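Local coordinates for ADP/ATP-dependent NAD(P)H-hydrate dehydratase (Bacillus subtilis, PDB 3RPZ), which probably repairs damaged cofactors by dehydrating NADH or NADPH hydrate at the expense of ATP or ADP, at residues Pro127-Ala132 against Thr220-Ile225; Tyr244-Cys249 against His265-Ile270. One frame throughout, in Å; residues are numbered along the deposited sequence.

Contact 1: residues Pro127-Ala132 against Thr220-Ile225; sequences PVILDA and TLTGMI. With NPW (beta-6-hydroxy-1,4,5,6-tetrahydronicotinamide adenine dinucleotide phosphate), chain D.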
loop_
_atom_site.group_PDB
_atom_site.type_symbol
_atom_site.label_atom_id
_atom_site.label_comp_id
_atom_site.label_asym_id
_atom_site.label_seq_id
_atom_site.Cartn_x
_atom_site.Cartn_y
_atom_site.Cartn_z
ATOM N N PRO A 127 -4.549 -10.607 30.694
ATOM C CA PRO A 127 -3.965 -9.264 30.774
ATOM C C PRO A 127 -4.763 -8.299 29.893
ATOM O O PRO A 127 -5.214 -8.661 28.781
ATOM C CB PRO A 127 -2.587 -9.428 30.217
ATOM C CG PRO A 127 -2.318 -10.884 30.227
ATOM C CD PRO A 127 -3.606 -11.587 30.136
ATOM N N VAL A 128 -4.867 -7.077 30.367
ATOM C CA VAL A 128 -5.594 -6.000 29.675
ATOM C C VAL A 128 -4.720 -4.772 29.675
ATOM O O VAL A 128 -4.177 -4.391 30.732
ATOM C CB VAL A 128 -6.942 -5.722 30.341
ATOM C CG1 VAL A 128 -7.614 -4.446 29.742
ATOM C CG2 VAL A 128 -7.863 -6.941 30.200
ATOM N N ILE A 129 -4.570 -4.141 28.520
ATOM C CA ILE A 129 -3.883 -2.871 28.371
ATOM C C ILE A 129 -4.887 -1.772 28.119
ATOM O O ILE A 129 -5.803 -1.916 27.296
ATOM C CB ILE A 129 -2.961 -2.880 27.127
ATOM C CG1 ILE A 129 -1.942 -4.024 27.199
ATOM C CG2 ILE A 129 -2.300 -1.536 26.894
ATOM C CD1 ILE A 129 -1.477 -4.488 25.774
ATOM N N LEU A 130 -4.769 -0.695 28.876
ATOM C CA LEU A 130 -5.582 0.503 28.702
ATOM C C LEU A 130 -4.670 1.632 28.278
ATOM O O LEU A 130 -3.652 1.914 28.924
ATOM C CB LEU A 130 -6.334 0.925 29.967
ATOM C CG LEU A 130 -7.161 -0.166 30.629
ATOM C CD1 LEU A 130 -7.889 0.408 31.861
ATOM C CD2 LEU A 130 -8.122 -0.852 29.710
ATOM N N ASP A 131 -5.039 2.308 27.196
ATOM C CA ASP A 131 -4.276 3.396 26.622
ATOM C C ASP A 131 -5.203 4.506 26.185
ATOM O O ASP A 131 -6.384 4.262 25.942
ATOM C CB ASP A 131 -3.468 2.897 25.390
ATOM C CG ASP A 131 -2.522 3.902 24.828
ATOM O OD1 ASP A 131 -2.007 4.752 25.574
ATOM O OD2 ASP A 131 -2.325 3.846 23.587
ATOM N N ALA A 132 -4.657 5.691 26.033
ATOM C CA ALA A 132 -5.323 6.745 25.223
ATOM C C ALA A 132 -6.749 7.034 25.710
ATOM O O ALA A 132 -6.909 7.421 26.854
ATOM C CB ALA A 132 -5.232 6.365 23.718
ATOM N N THR A 220 1.295 2.455 18.159
ATOM C CA THR A 220 2.090 1.311 17.817
ATOM C C THR A 220 2.551 0.529 19.086
ATOM O O THR A 220 2.531 -0.701 19.140
ATOM C CB THR A 220 3.285 1.764 16.998
ATOM O OG1 THR A 220 2.844 2.360 15.769
ATOM C CG2 THR A 220 4.218 0.604 16.674
ATOM N N LEU A 221 3.070 1.262 20.085
ATOM C CA LEU A 221 3.538 0.632 21.308
ATOM C C LEU A 221 2.442 -0.206 21.956
ATOM O O LEU A 221 2.705 -1.338 22.382
ATOM C CB LEU A 221 4.112 1.657 22.300
ATOM C CG LEU A 221 4.492 1.061 23.634
ATOM C CD1 LEU A 221 5.658 0.098 23.517
ATOM C CD2 LEU A 221 4.836 2.198 24.626
ATOM N N THR A 222 1.218 0.319 22.061
ATOM C CA THR A 222 0.134 -0.448 22.675
ATOM C C THR A 222 -0.029 -1.789 21.991
ATOM O O THR A 222 -0.178 -2.832 22.603
ATOM C CB THR A 222 -1.141 0.368 22.601
ATOM O OG1 THR A 222 -0.962 1.499 23.455
ATOM C CG2 THR A 222 -2.370 -0.429 23.049
ATOM N N GLY A 223 0.023 -1.758 20.668
ATOM C CA GLY A 223 -0.033 -3.017 19.906
ATOM C C GLY A 223 1.120 -3.953 20.164
ATOM O O GLY A 223 0.941 -5.173 20.333
ATOM N N MET A 224 2.325 -3.409 20.213
ATOM C CA MET A 224 3.485 -4.244 20.517
ATOM C C MET A 224 3.356 -4.946 21.889
ATOM O O MET A 224 3.635 -6.132 22.039
ATOM C CB MET A 224 4.769 -3.451 20.424
ATOM C CG MET A 224 5.114 -3.046 19.039
ATOM S SD MET A 224 6.613 -2.028 18.924
ATOM C CE MET A 224 7.837 -3.090 19.632
ATOM N N ILE A 225 2.899 -4.201 22.904
ATOM C CA ILE A 225 2.666 -4.813 24.215
ATOM C C ILE A 225 1.625 -5.944 24.100
ATOM O O ILE A 225 1.817 -7.036 24.643
ATOM C CB ILE A 225 2.229 -3.798 25.246
ATOM C CG1 ILE A 225 3.299 -2.720 25.439
ATOM C CG2 ILE A 225 2.050 -4.445 26.609
ATOM C CD1 ILE A 225 2.849 -1.481 26.292
HETATM P P NPW D . 1.929 19.907 25.747
HETATM O O1 NPW D . 0.600 20.541 25.402
HETATM O O2 NPW D . 2.798 19.474 24.611
HETATM O O3 NPW D . 2.742 20.686 26.796
HETATM P PA NPW D . -3.645 14.303 24.272
HETATM P PB NPW D . -2.822 12.518 22.128
HETATM C C1A NPW D . 0.902 16.366 27.040
HETATM C C1B NPW D . -5.078 9.416 19.393
HETATM N N1C NPW D . -4.085 9.437 18.346
HETATM N N1D NPW D . 5.762 15.635 28.430
HETATM C C2A NPW D . 0.825 17.517 26.039
HETATM O O2A NPW D . 1.569 18.581 26.597
HETATM C C2B NPW D . -4.633 8.725 20.687
HETATM O O2B NPW D . -4.623 7.325 20.576
HETATM C C2C NPW D . -4.304 9.049 17.117
HETATM C C2D NPW D . 4.911 16.625 28.737
HETATM C C3A NPW D . -0.668 17.788 25.965
HETATM O O3A NPW D . -1.146 18.583 27.071
HETATM C C3B NPW D . -5.735 9.268 21.620
HETATM O O3B NPW D . -6.896 8.447 21.437
HETATM C C3C NPW D . -3.618 9.102 16.012
HETATM N N3D NPW D . 3.635 16.780 28.345
HETATM C C4B NPW D . -5.978 10.677 21.058
HETATM O O4B NPW D . -5.360 10.759 19.741
HETATM C C4C NPW D . -2.270 9.806 16.115
HETATM C C4D NPW D . 3.243 15.753 27.580
HETATM O O4D NPW D . -0.282 15.605 26.783
HETATM C C4E NPW D . -1.227 16.384 26.089
HETATM C C5A NPW D . 4.066 14.671 27.165
HETATM C C5B NPW D . -5.381 11.786 21.930
HETATM O O5B NPW D . -4.035 11.469 22.291
HETATM C C5C NPW D . -2.278 10.737 17.314
HETATM C C5E NPW D . -1.448 15.718 24.730
HETATM O O5E NPW D . -2.220 14.540 24.932
HETATM C C6C NPW D . -2.723 9.997 18.606
HETATM O O6C NPW D . -1.838 8.949 18.989
HETATM C C6D NPW D . 5.422 14.603 27.625
HETATM N N6D NPW D . 6.301 13.656 27.342
HETATM N N7A NPW D . 3.421 13.788 26.321
HETATM C C7C NPW D . -4.020 8.480 14.784
HETATM N N7C NPW D . -3.214 8.564 13.736
HETATM O O7C NPW D . -5.139 7.913 14.699
HETATM C C8A NPW D . 2.156 14.345 26.193
HETATM N N9A NPW D . 2.095 15.526 26.982
HETATM O OA1 NPW D . -4.437 15.540 24.185
HETATM O OA2 NPW D . -4.084 13.189 25.084
HETATM O OA3 NPW D . -3.339 13.896 22.747
HETATM O OB1 NPW D . -1.708 11.920 22.865
HETATM O OB2 NPW D . -2.619 12.862 20.686
#
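CG of Asp131 lies anti to the backbone nitrogen (chi1 -173°), which carries the carboxylate toward helix 217-231, where Thr222 has OG1 beside its own backbone nitrogen (chi1 -67°) and presents it to the aspartate. Thr222 OG1 donates to Asp131 OD2 at 2.7 Å, approaching from above the carboxylate plane, 65° out of it. The same hydroxyl is also hydrogen-bonded to the carbonyl of Gly218, one turn earlier in the helix. Toward Ile129 the contact is apolar: CD1 of Ile129 crosses to CG2 of Ile225 at 3.6 Å and lies 3.8 Å from Thr222 O, while the CG2 methyls of Ile129 and Thr222 meet at 4.0 Å. Strand 128-130, a parallel strand inside the mixed sheet, is thus covered by helix 217-231, as in the ribokinase-like fold expected for this family. Next to Asp131, Ala132 CB touches O2B of the bound NADPH hydrate at 3.3 Å. The Asp131 side chain is about 4 Å from a magnesium ion, and OD1 has weak links to Thr150 (hydrogen bond) and Lys189 (long ion pair). An alanine in place of Asp131 would probably cost the Thr222 hydroxyl its bond to the strand side, leaving it the Gly218 carbonyl, and deprive Thr150 and Lys189 of OD1. The chemistry implies a buried greasy seam closed, on its ligand side, by a hydroxyl-carboxylate bond linking helix to magnesium neighbourhood.

Contact 2: residues Tyr244-Cys249 against His265-Ile270; sequences YLHGAC and HELSDI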
loop_
_atom_site.group_PDB
_atom_site.type_symbol
_atom_site.label_atom_id
_atom_site.label_comp_id
_atom_site.label_asym_id
_atom_site.label_seq_id
_atom_site.Cartn_x
_atom_site.Cartn_y
_atom_site.Cartn_z
ATOM N N TYR A 244 11.202 -1.696 25.292
ATOM C CA TYR A 244 12.607 -1.686 24.871
ATOM C C TYR A 244 12.756 -1.792 23.365
ATOM O O TYR A 244 13.447 -0.994 22.739
ATOM C CB TYR A 244 13.391 -2.829 25.559
ATOM C CG TYR A 244 14.863 -2.838 25.289
ATOM C CD1 TYR A 244 15.355 -3.223 24.059
ATOM C CD2 TYR A 244 15.745 -2.454 26.262
ATOM C CE1 TYR A 244 16.734 -3.198 23.807
ATOM C CE2 TYR A 244 17.105 -2.455 26.023
ATOM C CZ TYR A 244 17.564 -2.815 24.780
ATOM O OH TYR A 244 18.986 -2.784 24.551
ATOM N N LEU A 245 12.101 -2.768 22.773
ATOM C CA LEU A 245 12.242 -2.963 21.329
ATOM C C LEU A 245 11.635 -1.822 20.538
ATOM O O LEU A 245 12.154 -1.463 19.496
ATOM C CB LEU A 245 11.706 -4.335 20.912
ATOM C CG LEU A 245 12.578 -5.501 21.372
ATOM C CD1 LEU A 245 11.886 -6.852 21.138
ATOM C CD2 LEU A 245 13.984 -5.514 20.759
ATOM N N HIS A 246 10.528 -1.257 21.019
ATOM C CA HIS A 246 9.919 -0.056 20.399
ATOM C C HIS A 246 10.953 1.053 20.289
ATOM O O HIS A 246 11.160 1.597 19.200
ATOM C CB HIS A 246 8.711 0.314 21.223
ATOM C CG HIS A 246 7.988 1.559 20.839
ATOM N ND1 HIS A 246 8.207 2.764 21.490
ATOM C CD2 HIS A 246 7.011 1.781 19.919
ATOM C CE1 HIS A 246 7.345 3.659 20.992
ATOM N NE2 HIS A 246 6.602 3.086 20.053
ATOM N N GLY A 247 11.677 1.311 21.371
ATOM C CA GLY A 247 12.720 2.331 21.335
ATOM C C GLY A 247 13.884 1.926 20.452
ATOM O O GLY A 247 14.451 2.751 19.729
ATOM N N ALA A 248 14.283 0.652 20.487
ATOM C CA ALA A 248 15.381 0.157 19.664
ATOM C C ALA A 248 15.098 0.333 18.176
ATOM O O ALA A 248 16.021 0.549 17.391
ATOM C CB ALA A 248 15.701 -1.303 20.004
ATOM N N CYS A 249 13.838 0.214 17.780
ATOM C CA CYS A 249 13.476 0.408 16.379
ATOM C C CYS A 249 13.754 1.825 15.938
ATOM O O CYS A 249 14.235 2.053 14.813
ATOM C CB CYS A 249 12.022 0.053 16.133
ATOM S SG CYS A 249 11.672 -1.742 16.230
ATOM N N HIS A 265 4.249 3.778 11.686
ATOM C CA HIS A 265 4.114 2.427 11.145
ATOM C C HIS A 265 5.397 1.800 10.758
ATOM O O HIS A 265 5.491 0.561 10.727
ATOM C CB HIS A 265 3.133 2.406 9.967
ATOM C CG HIS A 265 3.605 3.059 8.731
ATOM N ND1 HIS A 265 4.287 2.429 7.702
ATOM C CD2 HIS A 265 3.463 4.347 8.350
ATOM C CE1 HIS A 265 4.562 3.319 6.753
ATOM N NE2 HIS A 265 4.035 4.477 7.106
ATOM N N GLU A 266 6.422 2.602 10.452
ATOM C CA GLU A 266 7.716 2.061 10.100
ATOM C C GLU A 266 8.410 1.366 11.271
ATOM O O GLU A 266 9.213 0.478 11.071
ATOM C CB GLU A 266 8.614 3.138 9.540
ATOM C CG GLU A 266 8.046 3.676 8.226
ATOM C CD GLU A 266 8.807 4.870 7.688
ATOM O OE1 GLU A 266 9.020 5.836 8.425
ATOM O OE2 GLU A 266 9.185 4.818 6.449
ATOM N N LEU A 267 8.054 1.707 12.507
ATOM C CA LEU A 267 8.548 0.981 13.660
ATOM C C LEU A 267 8.217 -0.508 13.573
ATOM O O LEU A 267 9.081 -1.361 13.831
ATOM C CB LEU A 267 7.988 1.546 14.980
ATOM C CG LEU A 267 8.383 2.953 15.336
ATOM C CD1 LEU A 267 7.466 3.479 16.436
ATOM C CD2 LEU A 267 9.850 2.983 15.783
ATOM N N SER A 268 6.999 -0.821 13.183
ATOM C CA SER A 268 6.548 -2.187 12.958
ATOM C C SER A 268 7.272 -2.892 11.815
ATOM O O SER A 268 7.423 -4.087 11.822
ATOM C CB SER A 268 5.050 -2.204 12.651
ATOM O OG SER A 268 4.349 -1.673 13.694
ATOM N N ASP A 269 7.643 -2.124 10.808
ATOM C CA ASP A 269 8.326 -2.623 9.612
ATOM C C ASP A 269 9.801 -2.961 10.020
ATOM O O ASP A 269 10.445 -3.824 9.396
ATOM C CB ASP A 269 8.441 -1.594 8.421
ATOM C CG ASP A 269 7.139 -1.082 7.690
ATOM O OD1 ASP A 269 6.092 -1.717 7.707
ATOM O OD2 ASP A 269 7.280 0.036 7.001
ATOM N N ILE A 270 10.390 -2.206 10.970
ATOM C CA ILE A 270 11.795 -2.320 11.433
ATOM C C ILE A 270 11.943 -3.434 12.459
ATOM O O ILE A 270 12.985 -4.094 12.564
ATOM C CB ILE A 270 12.243 -0.944 12.078
ATOM C CG1 ILE A 270 12.345 0.104 10.975
ATOM C CG2 ILE A 270 13.543 -1.001 12.922
ATOM C CD1 ILE A 270 12.338 1.566 11.494
#
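Cys249 packs against Leu267 and Ile270 where helices 235-256 and 264-277 meet in a nearly orthogonal helix-helix crossing, part of the helical layer of a probable ribokinase-like fold. Over the two short segments the axes come within 9.3 Å and make an angle of 99°, and the closest CA atoms, those of Cys249 and Leu267, are 5.7 Å apart. Such proximity suits a small residue at the crossing, and the course of the Cys249 side chain bears this out. Its CB is held by two branches of the facing helix: CD2 of Leu267 at 3.7 Å and CG2 of Ile270 at the same distance. One bond further, SG sits anti to the carbonyl carbon (chi1 -71°), a rotation that turns the sulfur toward the backbone of the facing helix, 3.6 Å from Leu267 O; the same SG also lies 3.3 Å from Leu245 O, in the preceding turn of its own helix. The CG2 methyl of Ile270 is also close to the sulfur and lies against Cys249 O, so a single methyl spans side chain and main chain of the same residue. The two methyls of Leu267 part company: CD2 packs on Cys249 CB, CD1 on the imidazole of His246, one turn earlier, and the leucine and histidine side chains run obliquely past each other. The polar role of that ring lies outside the crossing, since NE2 is hydrogen-bonded to Thr217 O and His246 also borders the adenosine monophosphate pocket. Between the two segments no clear hydrogen bond forms, and most of the contact is methyl groups against CB, a ring and main-chain oxygens, with Leu271 and Trp253 packing nearby. Where the leucine meets the imidazole, CD1 of Leu267 stands 3.7 Å from His246 NE2 and 3.9 Å from CD2 of the same ring.

Overall arrangement
The centre of contact 1 is about 2 Å from the centre of the chain, that of contact 2 about 13 Å; the centres of the two contacts are about 15 Å apart. Both are largely buried, but the first joins a sheet strand to a helix and the second joins two helices. Helix 217-231 connects them without belonging to both: Met224 CE packs on His246 N at 3.5 Å. The chemistry follows position. Near the magnesium ion contact 1 includes a directed polar bond; contact 2 is chiefly van der Waals packing, and beside it Glu266 forms a salt bridge with Arg55 of the second subunit.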